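Local coordinates for outer surface protein (Borrelia burgdorferi, PDB 5IZT) that is of unknown function but, as an outer surface protein related to the complement-regulator-binding BbCRASP-1, probably acts where the spirochaete meets its host, at residues A[347-352]-A[375-380]; A[216-221]-A[285-290]; A[255-260]-A[341-346]; A[249-254]-A[293-298]. One frame throughout, in Å; residues are numbered along the deposited sequence. Where two conformers were deposited one is given.

Contact 1 of 4, residues A[347-352]-A[375-380]; sequences SRQADG and KRYLDN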
# COMPACT_ATOMS: atom_id res chain seq x y z
N SER A 347 5.33 2.70 4.58
CA SER A 347 6.37 3.39 3.82
C SER A 347 7.50 3.86 4.73
O SER A 347 8.67 3.81 4.35
CB SER A 347 5.74 4.57 3.07
OG SER A 347 6.56 5.00 1.99
N ARG A 348 7.16 4.31 5.95
CA ARG A 348 8.18 4.72 6.90
C ARG A 348 9.08 3.56 7.29
O ARG A 348 10.30 3.72 7.44
CB ARG A 348 7.52 5.33 8.14
CG ARG A 348 8.50 5.79 9.21
CD ARG A 348 7.79 6.50 10.37
NE ARG A 348 7.32 5.56 11.39
CZ ARG A 348 7.99 5.26 12.49
NH1 ARG A 348 9.17 5.83 12.73
NH2 ARG A 348 7.49 4.39 13.36
N GLN A 349 8.50 2.37 7.48
CA GLN A 349 9.32 1.19 7.76
C GLN A 349 10.20 0.84 6.57
O GLN A 349 11.38 0.50 6.74
CB GLN A 349 8.42 0.00 8.12
CG GLN A 349 7.52 0.27 9.35
CD GLN A 349 8.32 0.39 10.63
OE1 GLN A 349 9.30 -0.33 10.84
NE2 GLN A 349 7.91 1.29 11.52
N ALA A 350 9.66 0.90 5.35
CA ALA A 350 10.48 0.62 4.17
C ALA A 350 11.62 1.62 4.04
O ALA A 350 12.74 1.25 3.69
CB ALA A 350 9.62 0.61 2.90
N ASP A 351 11.35 2.90 4.33
CA ASP A 351 12.39 3.93 4.30
C ASP A 351 13.52 3.61 5.27
O ASP A 351 14.71 3.76 4.94
CB ASP A 351 11.81 5.29 4.64
CG ASP A 351 11.10 5.93 3.47
OD1 ASP A 351 11.28 5.46 2.33
OD2 ASP A 351 10.34 6.89 3.70
N GLY A 352 13.17 3.21 6.49
CA GLY A 352 14.21 2.89 7.45
C GLY A 352 14.98 1.65 7.05
O GLY A 352 16.21 1.59 7.18
N LYS A 375 13.29 -9.00 12.84
CA LYS A 375 13.06 -8.50 14.19
C LYS A 375 12.78 -6.99 14.25
O LYS A 375 12.18 -6.53 15.23
CB LYS A 375 14.24 -8.87 15.10
CG LYS A 375 14.30 -10.40 15.36
CD LYS A 375 15.49 -10.84 16.16
CE LYS A 375 15.35 -12.31 16.63
NZ LYS A 375 16.61 -12.81 17.24
N ARG A 376 13.20 -6.21 13.25
CA ARG A 376 13.02 -4.76 13.34
C ARG A 376 11.82 -4.25 12.57
O ARG A 376 11.10 -3.38 13.06
CB ARG A 376 14.26 -4.00 12.87
CG ARG A 376 14.12 -2.49 13.11
CD ARG A 376 15.41 -1.70 13.03
NE ARG A 376 15.15 -0.28 13.26
CZ ARG A 376 16.08 0.67 13.19
NH1 ARG A 376 17.34 0.35 12.90
NH2 ARG A 376 15.76 1.94 13.40
N TYR A 377 11.56 -4.79 11.38
CA TYR A 377 10.57 -4.19 10.48
C TYR A 377 9.36 -5.06 10.18
O TYR A 377 8.29 -4.51 9.90
CB TYR A 377 11.22 -3.79 9.15
CG TYR A 377 12.40 -2.86 9.31
CD1 TYR A 377 12.21 -1.50 9.58
CD2 TYR A 377 13.71 -3.33 9.16
CE1 TYR A 377 13.32 -0.64 9.73
CE2 TYR A 377 14.80 -2.48 9.30
CZ TYR A 377 14.60 -1.14 9.57
OH TYR A 377 15.69 -0.32 9.71
N LEU A 378 9.48 -6.40 10.20
CA LEU A 378 8.41 -7.22 9.62
C LEU A 378 7.08 -7.03 10.35
O LEU A 378 6.03 -6.86 9.73
CB LEU A 378 8.82 -8.70 9.62
CG LEU A 378 7.77 -9.69 9.10
CD1 LEU A 378 7.34 -9.38 7.65
CD2 LEU A 378 8.30 -11.12 9.24
N ASP A 379 7.11 -7.08 11.69
CA ASP A 379 5.86 -6.96 12.44
C ASP A 379 5.22 -5.60 12.25
O ASP A 379 3.99 -5.49 12.14
CB ASP A 379 6.12 -7.24 13.93
CG ASP A 379 6.39 -8.70 14.21
OD1 ASP A 379 5.55 -9.55 13.82
OD2 ASP A 379 7.47 -9.01 14.75
N ASN A 380 6.03 -4.54 12.21
CA ASN A 380 5.49 -3.20 11.97
C ASN A 380 4.82 -3.12 10.60
O ASN A 380 3.77 -2.48 10.45
CB ASN A 380 6.60 -2.16 12.07
CG ASN A 380 7.13 -1.96 13.47
OD1 ASN A 380 6.44 -2.19 14.47
ND2 ASN A 380 8.38 -1.52 13.54
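Gln349, Tyr377 and Asn380 meet with the same first torsion: in each, CG lies anti to the carbonyl carbon, beside the backbone N. Gln349 then bends at chi2 (-68°), which places CD against the Asn380 side chain, 3.4 Å from Asn380 CB. The two amide-bearing side chains cross at about a right angle. Asn380 ND2 donates to Gln349 OE1 over 3.1 Å, with an N-H...O angle of 154°; the donor stands above the carbonyl plane of the glutamine rather than in it. The same oxygen also lies at the edge of the Tyr377 ring, near its plane, with CD1 3.4 Å away. The other end of the glutamine amide is used within its own helix, where NE2 donates to Glu345.

These residues join helix 322-359 to helix 366-395 as an antiparallel helical hairpin. The axes of 347-352 and 375-380 pass 9.8 Å apart at 163°, and Gln349 and Tyr377 have the closest CA atoms of the two segments, 6.2 Å apart. Gln349 is also the last residue of a predicted coiled coil.

Further along, Gly352 has no side chain, and the Tyr377 ring lies against its backbone. Tyr377 CZ lies 3.8 Å from Gly352 C, and Tyr377 OH 3.2 Å from Gly352 O. Within its own helix, Arg376 CG sits 3.7 Å above the plane of the Tyr377 ring, over its centre. Beyond the pair, Tyr377 touches Leu353 and Asn356 of helix 322-359, while Leu378, turned away, packs on Leu282, Glu285 and Leu286 of helix 280-316.

Contact 2 of 4, residues A[216-221]-A[285-290]; sequences SAFELL and ELMISG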
# COMPACT_ATOMS: atom_id res chain seq x y z
N SER A 216 13.65 -12.26 -8.01
CA SER A 216 13.63 -12.44 -6.56
C SER A 216 12.21 -12.29 -6.02
O SER A 216 11.44 -13.25 -6.09
CB SER A 216 14.62 -11.49 -5.85
OG SER A 216 14.27 -10.12 -5.92
N ALA A 217 11.85 -11.12 -5.48
CA ALA A 217 10.59 -11.00 -4.74
C ALA A 217 9.37 -11.34 -5.60
O ALA A 217 8.44 -12.01 -5.15
CB ALA A 217 10.44 -9.60 -4.15
N PHE A 218 9.32 -10.84 -6.83
CA PHE A 218 8.15 -11.11 -7.66
C PHE A 218 8.14 -12.54 -8.16
O PHE A 218 7.08 -13.06 -8.50
CB PHE A 218 8.11 -10.13 -8.84
CG PHE A 218 7.91 -8.70 -8.43
CD1 PHE A 218 7.11 -8.39 -7.33
CD2 PHE A 218 8.49 -7.66 -9.16
CE1 PHE A 218 6.90 -7.05 -6.96
CE2 PHE A 218 8.29 -6.32 -8.79
CZ PHE A 218 7.48 -6.02 -7.69
N GLU A 219 9.29 -13.19 -8.25
CA GLU A 219 9.29 -14.60 -8.65
C GLU A 219 8.62 -15.48 -7.60
O GLU A 219 8.09 -16.55 -7.94
CB GLU A 219 10.72 -15.07 -8.91
CG GLU A 219 10.79 -16.40 -9.66
CD GLU A 219 12.17 -16.67 -10.22
OE1 GLU A 219 13.15 -16.28 -9.57
OE2 GLU A 219 12.27 -17.27 -11.32
N LEU A 220 8.62 -15.06 -6.34
CA LEU A 220 8.17 -15.89 -5.24
C LEU A 220 6.66 -15.84 -5.02
O LEU A 220 6.16 -16.52 -4.12
CB LEU A 220 8.87 -15.46 -3.94
CG LEU A 220 10.37 -15.76 -3.95
CD1 LEU A 220 11.00 -15.10 -2.73
CD2 LEU A 220 10.56 -17.26 -3.93
N LEU A 221 5.93 -15.03 -5.78
CA LEU A 221 4.50 -14.86 -5.55
C LEU A 221 3.73 -14.98 -6.86
O LEU A 221 4.27 -14.74 -7.94
CB LEU A 221 4.23 -13.49 -4.91
CG LEU A 221 4.84 -13.25 -3.53
CD1 LEU A 221 4.72 -11.78 -3.21
CD2 LEU A 221 4.10 -14.10 -2.49
N GLU A 285 6.51 -12.64 2.88
CA GLU A 285 5.76 -11.87 3.88
C GLU A 285 5.96 -10.37 3.69
O GLU A 285 5.00 -9.60 3.85
CB GLU A 285 6.15 -12.27 5.30
CG GLU A 285 5.83 -13.72 5.71
CD GLU A 285 6.03 -13.95 7.22
OE1 GLU A 285 7.18 -14.16 7.67
OE2 GLU A 285 5.03 -13.89 7.97
N LEU A 286 7.19 -9.92 3.40
CA LEU A 286 7.42 -8.49 3.21
C LEU A 286 6.63 -7.96 2.03
O LEU A 286 5.94 -6.93 2.14
CB LEU A 286 8.91 -8.18 3.01
CG LEU A 286 9.81 -8.43 4.22
CD1 LEU A 286 11.27 -8.39 3.79
CD2 LEU A 286 9.53 -7.40 5.31
N MET A 287 6.72 -8.64 0.88
CA MET A 287 6.04 -8.13 -0.31
C MET A 287 4.52 -8.24 -0.16
O MET A 287 3.79 -7.34 -0.58
CB MET A 287 6.51 -8.88 -1.56
CG MET A 287 5.81 -8.38 -2.83
SD MET A 287 6.05 -6.60 -3.15
CE MET A 287 7.81 -6.54 -3.50
N ILE A 288 4.03 -9.34 0.43
CA ILE A 288 2.59 -9.47 0.64
C ILE A 288 2.08 -8.34 1.54
O ILE A 288 0.99 -7.81 1.32
CB ILE A 288 2.25 -10.86 1.22
CG1 ILE A 288 2.35 -11.94 0.14
CG2 ILE A 288 0.85 -10.86 1.87
CD1 ILE A 288 2.26 -13.37 0.68
N SER A 289 2.86 -7.96 2.56
CA SER A 289 2.41 -6.90 3.45
C SER A 289 2.31 -5.58 2.70
O SER A 289 1.42 -4.77 2.99
CB SER A 289 3.33 -6.75 4.67
OG SER A 289 4.54 -6.06 4.36
N GLY A 290 3.20 -5.34 1.75
CA GLY A 290 3.14 -4.09 1.00
C GLY A 290 2.02 -4.10 -0.02
O GLY A 290 1.21 -3.16 -0.09
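Met287 meets Phe218 in a Met-aromatic contact, by which the irregular chain between helix 179-197 and helix 243-255 is packed onto helix 280-316. SD lies 5.2 Å from the centroid of the Phe218 ring and approaches it obliquely. Of Met287, the terminal methyl comes nearest the ring, with Met287 CE 3.6 Å from Phe218 CE1; CE also reaches Ala217 CB at 4.1 Å. Two conformers of Met287 were modelled, and this geometry belongs to one of them.

In that conformer CG is anti to the backbone N (chi1 -180°), which sets it beside Leu221: Leu221 CD1 is 3.6 Å from Met287 CG. The other methyl of Leu221 turns to the next residue of the helix, CD2 lying 3.7 Å from Ile288 CD1. One leucine fork is thus shared between two helix positions.

A second shell positions these groups. Phe218 is lined by Gln210, Met213 and Leu238, and Leu221 is tied to Leu238 by backbone bonds. Leu220 O accepts from Arg284, a further polar tie to the helix. On the helix itself, the carbonyl oxygen of Leu286 takes both Ser289 OG, at 2.8 Å, and Gly290 N, which approach from the same face of its plane.

Contact 3 of 4, residues A[255-260]-A[341-346]; sequences LMDFDQ and DKRKEW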
# COMPACT_ATOMS: atom_id res chain seq x y z
N LEU A 255 2.72 2.08 -4.00
CA LEU A 255 2.96 2.14 -2.56
C LEU A 255 4.22 2.94 -2.24
O LEU A 255 4.27 3.66 -1.23
CB LEU A 255 3.07 0.72 -2.01
CG LEU A 255 3.49 0.57 -0.55
CD1 LEU A 255 2.46 1.22 0.39
CD2 LEU A 255 3.68 -0.92 -0.25
N MET A 256 5.24 2.81 -3.09
CA MET A 256 6.50 3.53 -2.98
C MET A 256 6.47 4.87 -3.71
O MET A 256 7.54 5.45 -3.97
CB MET A 256 7.64 2.66 -3.53
CG MET A 256 7.63 1.30 -2.91
SD MET A 256 8.20 1.47 -1.21
CE MET A 256 9.96 1.46 -1.52
N ASP A 257 5.28 5.37 -4.05
CA ASP A 257 5.09 6.69 -4.67
C ASP A 257 5.85 6.84 -5.99
O ASP A 257 6.28 7.94 -6.35
CB ASP A 257 5.45 7.80 -3.69
CG ASP A 257 4.50 7.84 -2.49
OD1 ASP A 257 3.27 7.76 -2.70
OD2 ASP A 257 4.97 7.93 -1.35
N PHE A 258 5.98 5.74 -6.72
CA PHE A 258 6.66 5.71 -8.02
C PHE A 258 8.04 6.37 -7.95
O PHE A 258 8.48 7.02 -8.89
CB PHE A 258 5.78 6.35 -9.09
CG PHE A 258 4.45 5.64 -9.27
CD1 PHE A 258 4.38 4.41 -9.91
CD2 PHE A 258 3.30 6.19 -8.74
CE1 PHE A 258 3.16 3.75 -10.04
CE2 PHE A 258 2.08 5.54 -8.87
CZ PHE A 258 2.00 4.32 -9.51
N ASP A 259 8.72 6.18 -6.82
CA ASP A 259 10.08 6.71 -6.59
C ASP A 259 11.09 5.67 -7.07
O ASP A 259 11.34 4.68 -6.38
CB ASP A 259 10.25 7.04 -5.11
CG ASP A 259 11.60 7.71 -4.77
OD1 ASP A 259 12.64 7.38 -5.35
OD2 ASP A 259 11.62 8.56 -3.86
N GLN A 260 11.68 5.91 -8.24
CA GLN A 260 12.59 4.92 -8.84
C GLN A 260 13.73 4.58 -7.89
O GLN A 260 14.10 3.41 -7.74
CB GLN A 260 13.14 5.46 -10.16
CG GLN A 260 14.21 4.57 -10.79
CD GLN A 260 15.08 5.30 -11.82
OE1 GLN A 260 15.55 6.43 -11.59
NE2 GLN A 260 15.31 4.66 -12.96
N ASP A 341 -2.64 7.22 7.32
CA ASP A 341 -1.59 7.16 8.32
C ASP A 341 -0.92 5.79 8.35
O ASP A 341 0.31 5.69 8.53
CB ASP A 341 -2.17 7.48 9.70
CG ASP A 341 -1.17 7.26 10.81
OD1 ASP A 341 -0.20 8.04 10.89
OD2 ASP A 341 -1.35 6.31 11.60
N LYS A 342 -1.70 4.72 8.19
CA LYS A 342 -1.10 3.39 8.25
C LYS A 342 -0.42 3.02 6.94
O LYS A 342 0.60 2.31 6.97
CB LYS A 342 -2.15 2.35 8.65
CG LYS A 342 -2.69 2.56 10.05
CD LYS A 342 -1.58 2.39 11.08
CE LYS A 342 -2.08 2.61 12.51
NZ LYS A 342 -0.98 2.33 13.49
N ARG A 343 -0.90 3.52 5.80
CA ARG A 343 -0.13 3.33 4.58
C ARG A 343 1.20 4.07 4.69
O ARG A 343 2.25 3.53 4.30
CB ARG A 343 -0.91 3.81 3.35
CG ARG A 343 -0.11 3.72 2.04
CD ARG A 343 -0.90 4.18 0.81
NE ARG A 343 -0.04 4.36 -0.38
CZ ARG A 343 0.67 5.45 -0.62
NH1 ARG A 343 0.65 6.47 0.24
NH2 ARG A 343 1.42 5.53 -1.72
N LYS A 344 1.18 5.29 5.24
CA LYS A 344 2.43 6.02 5.47
C LYS A 344 3.35 5.28 6.43
O LYS A 344 4.57 5.31 6.29
CB LYS A 344 2.13 7.43 6.00
N GLU A 345 2.77 4.61 7.44
CA GLU A 345 3.60 3.86 8.39
C GLU A 345 4.36 2.72 7.70
O GLU A 345 5.53 2.48 8.02
CB GLU A 345 2.75 3.33 9.54
CG GLU A 345 3.53 2.59 10.62
CD GLU A 345 4.62 3.44 11.26
OE1 GLU A 345 4.55 4.68 11.18
OE2 GLU A 345 5.55 2.85 11.87
N TRP A 346 3.70 2.00 6.78
CA TRP A 346 4.42 0.97 6.02
C TRP A 346 5.59 1.58 5.26
O TRP A 346 6.71 1.06 5.28
CB TRP A 346 3.47 0.26 5.04
CG TRP A 346 4.07 -0.98 4.45
CD1 TRP A 346 3.83 -2.27 4.84
CD2 TRP A 346 5.03 -1.06 3.38
NE1 TRP A 346 4.58 -3.14 4.08
CE2 TRP A 346 5.32 -2.42 3.18
CE3 TRP A 346 5.65 -0.11 2.56
CZ2 TRP A 346 6.22 -2.86 2.21
CZ3 TRP A 346 6.55 -0.55 1.59
CH2 TRP A 346 6.82 -1.90 1.42
O HOH W 1 1.95 9.27 -0.27
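Arg343 and Asp257 form a salt bridge in which NH2 donates to OD1 over 3.1 Å at a nearly straight 165°. The oxygen lies in the guanidinium plane, but the arginine meets OD1 from above the carboxylate plane, the two flat groups being turned 62° apart. A water closes a second route: it donates to Asp257 OD1 and accepts from Arg343 NH1, 3.1 Å away, so that OD1 is held by two donors. Beyond the pair, NE of Arg343 donates to Gln294, NH2 also to the carbonyl of Ala254, and Phe297 makes a cation-pi contact with the guanidinium.

Asp257 stands where helix 243-255 ends. With positive phi it is the C-prime residue of a Schellman motif, in which Phe258 N bonds to Tyr253 O and Asp257 N to Ala254 O. Two residues on, Asp259 is the N-cap of helix 260-274, its side chain taking the backbone N of Lys262.

Beneath the polar layer, Leu255 CD2 sits over one face of the Trp346 ring, 3.5 Å from the centroid of its six-membered ring, a CH-pi contact. Met256 makes a Met-aromatic contact at the edge of the same indole, SD 3.8 Å from Trp346 CZ3. The other methyl of Leu255, CD1, lies 3.9 Å from the aliphatic CG of Arg343.

The positive charge of Arg343 would therefore be expected to suit the C-terminal end of helix 243-255 and the Asp257 carboxylate, while Leu255 and Met256 pack on the six-membered ring of Trp346, whose NE1 is hydrogen-bonded to Ser289 OG.

Contact 4 of 4, residues A[249-254]-A[293-298]; sequences RNKFYA and TQISFE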
# COMPACT_ATOMS: atom_id res chain seq x y z
N ARG A 249 2.33 -5.57 -9.96
CA ARG A 249 3.62 -4.95 -9.65
C ARG A 249 3.47 -3.44 -9.54
O ARG A 249 4.14 -2.81 -8.71
CB ARG A 249 4.66 -5.28 -10.72
CG ARG A 249 4.94 -6.77 -10.88
CD ARG A 249 6.19 -6.99 -11.70
NE ARG A 249 6.08 -6.59 -13.11
CZ ARG A 249 5.72 -7.41 -14.09
NH1 ARG A 249 5.40 -8.68 -13.81
NH2 ARG A 249 5.71 -6.98 -15.35
N ASN A 250 2.60 -2.85 -10.33
CA ASN A 250 2.45 -1.40 -10.25
C ASN A 250 1.79 -0.96 -8.95
O ASN A 250 1.96 0.20 -8.55
CB ASN A 250 1.69 -0.88 -11.46
CG ASN A 250 2.61 -0.62 -12.63
OD1 ASN A 250 3.24 -1.54 -13.17
ND2 ASN A 250 2.73 0.64 -13.02
N LYS A 251 1.05 -1.85 -8.26
CA LYS A 251 0.56 -1.49 -6.93
C LYS A 251 1.72 -1.33 -5.96
O LYS A 251 1.67 -0.46 -5.07
CB LYS A 251 -0.43 -2.53 -6.42
CG LYS A 251 -1.58 -2.78 -7.40
CD LYS A 251 -2.88 -2.31 -6.89
CE LYS A 251 -3.98 -2.54 -7.94
NZ LYS A 251 -4.31 -1.27 -8.64
N PHE A 252 2.75 -2.18 -6.06
CA PHE A 252 3.92 -1.99 -5.21
C PHE A 252 4.64 -0.69 -5.56
O PHE A 252 5.10 0.03 -4.67
CB PHE A 252 4.90 -3.16 -5.31
CG PHE A 252 6.09 -3.00 -4.41
CD1 PHE A 252 5.95 -3.17 -3.02
CD2 PHE A 252 7.32 -2.61 -4.92
CE1 PHE A 252 7.03 -2.99 -2.17
CE2 PHE A 252 8.43 -2.41 -4.06
CZ PHE A 252 8.28 -2.61 -2.69
N TYR A 253 4.76 -0.39 -6.85
CA TYR A 253 5.39 0.88 -7.24
C TYR A 253 4.59 2.06 -6.72
O TYR A 253 5.16 3.08 -6.31
CB TYR A 253 5.52 0.95 -8.76
CG TYR A 253 6.27 -0.22 -9.37
CD1 TYR A 253 7.24 -0.90 -8.64
CD2 TYR A 253 5.98 -0.67 -10.66
CE1 TYR A 253 7.92 -2.00 -9.18
CE2 TYR A 253 6.67 -1.78 -11.22
CZ TYR A 253 7.63 -2.42 -10.47
OH TYR A 253 8.31 -3.51 -11.01
N ALA A 254 3.26 1.95 -6.74
CA ALA A 254 2.40 3.01 -6.23
C ALA A 254 2.55 3.19 -4.73
O ALA A 254 2.50 4.31 -4.22
CB ALA A 254 0.94 2.72 -6.58
N THR A 293 -1.28 -3.76 1.67
CA THR A 293 -1.50 -2.40 2.14
C THR A 293 -2.04 -1.52 1.02
O THR A 293 -3.02 -0.78 1.21
CB THR A 293 -0.19 -1.81 2.67
OG1 THR A 293 0.20 -2.52 3.84
CG2 THR A 293 -0.35 -0.32 3.03
N GLN A 294 -1.40 -1.55 -0.14
CA GLN A 294 -1.83 -0.68 -1.23
C GLN A 294 -3.18 -1.12 -1.78
O GLN A 294 -4.02 -0.28 -2.13
CB GLN A 294 -0.78 -0.64 -2.33
CG GLN A 294 -1.09 0.36 -3.46
CD GLN A 294 -1.01 1.80 -3.00
OE1 GLN A 294 -0.38 2.10 -1.98
NE2 GLN A 294 -1.65 2.70 -3.74
N ILE A 295 -3.41 -2.43 -1.87
CA ILE A 295 -4.66 -2.91 -2.44
C ILE A 295 -5.82 -2.48 -1.55
O ILE A 295 -6.83 -1.95 -2.04
CB ILE A 295 -4.62 -4.43 -2.62
CG1 ILE A 295 -3.63 -4.79 -3.75
CG2 ILE A 295 -6.03 -4.95 -2.90
CD1 ILE A 295 -3.29 -6.28 -3.85
N SER A 296 -5.70 -2.72 -0.24
CA SER A 296 -6.77 -2.31 0.67
C SER A 296 -6.96 -0.81 0.68
O SER A 296 -8.09 -0.32 0.77
CB SER A 296 -6.49 -2.79 2.09
OG SER A 296 -6.62 -4.20 2.22
N PHE A 297 -5.86 -0.06 0.65
CA PHE A 297 -5.92 1.41 0.60
C PHE A 297 -6.76 1.88 -0.58
O PHE A 297 -7.67 2.71 -0.43
CB PHE A 297 -4.50 1.97 0.54
CG PHE A 297 -4.42 3.46 0.37
CD1 PHE A 297 -4.63 4.30 1.46
CD2 PHE A 297 -4.13 4.01 -0.85
CE1 PHE A 297 -4.53 5.69 1.31
CE2 PHE A 297 -4.04 5.40 -1.02
CZ PHE A 297 -4.26 6.23 0.06
N GLU A 298 -6.49 1.34 -1.78
CA GLU A 298 -7.23 1.79 -2.96
C GLU A 298 -8.70 1.38 -2.90
O GLU A 298 -9.58 2.14 -3.34
CB GLU A 298 -6.56 1.24 -4.23
CG GLU A 298 -5.19 1.86 -4.51
CD GLU A 298 -4.52 1.34 -5.78
OE1 GLU A 298 -5.20 0.70 -6.62
OE2 GLU A 298 -3.30 1.56 -5.93
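Lys251 and Glu298 supply the charged interaction of this crossing, NZ donating to OE1 at 3.0 Å in a salt bridge. The ammonium meets OE1 on the syn side, only slightly out of the carboxylate plane, and the lysine chain is bent at chi2 and chi4 to bring NZ there. The bridge spans helix 243-255 and helix 280-316; the axes of 249-254 and 293-298 pass 9.3 Å apart at 85°, close to perpendicular.

A hydrogen bond from a neutral amide fixes the same carboxylate by its other oxygen. One turn earlier on the second helix, Gln294 NE2 donates to Glu298 OE2 over 3.0 Å, almost straight at 168° and in the plane of the amide, using the anti lone pair. The amide's oxygen is turned to Arg343 of helix 322-359.

Packing contacts fill in between. Gln294 CG lies 3.3 Å from the backbone oxygen of Lys251, near the point where Lys251 and Gln294 bring the two backbones closest. Ala254 CB, pointing toward the other helix, is 3.8 Å from Gln294 NE2, and Lys251 CD passes Ile295 CG1 at 4.1 Å.

With one donor on each oxygen, Glu298 has its rotation set from two sides. Such a pair of donors would be expected to favour the charged carboxylate, and it couples the interhelix bridge to the i, i+4 glutamine.

Overall arrangement
Followed from the N terminus, the irregular chain at 216-221 is met by helix 280-316 in contact 2. Helix 243-255 then crosses that helix about two turns further on in contact 4, and the turn at its end, 255-260, reaches helix 322-359 in contact 3. The three long loops so closed all cross one another, since their segments alternate; none nests. Contact 1 stands in series after them, closing the short hairpin between helix 322-359 and helix 366-395. Contacts 3 and 4, with centres about 9 Å apart, share the Arg343–Gln294 link, and Trp346 joins contact 3 to Ser289 of contact 2. Contacts 2 to 4 tie the chain from 216 to 260 to helices 280-316 and 322-359.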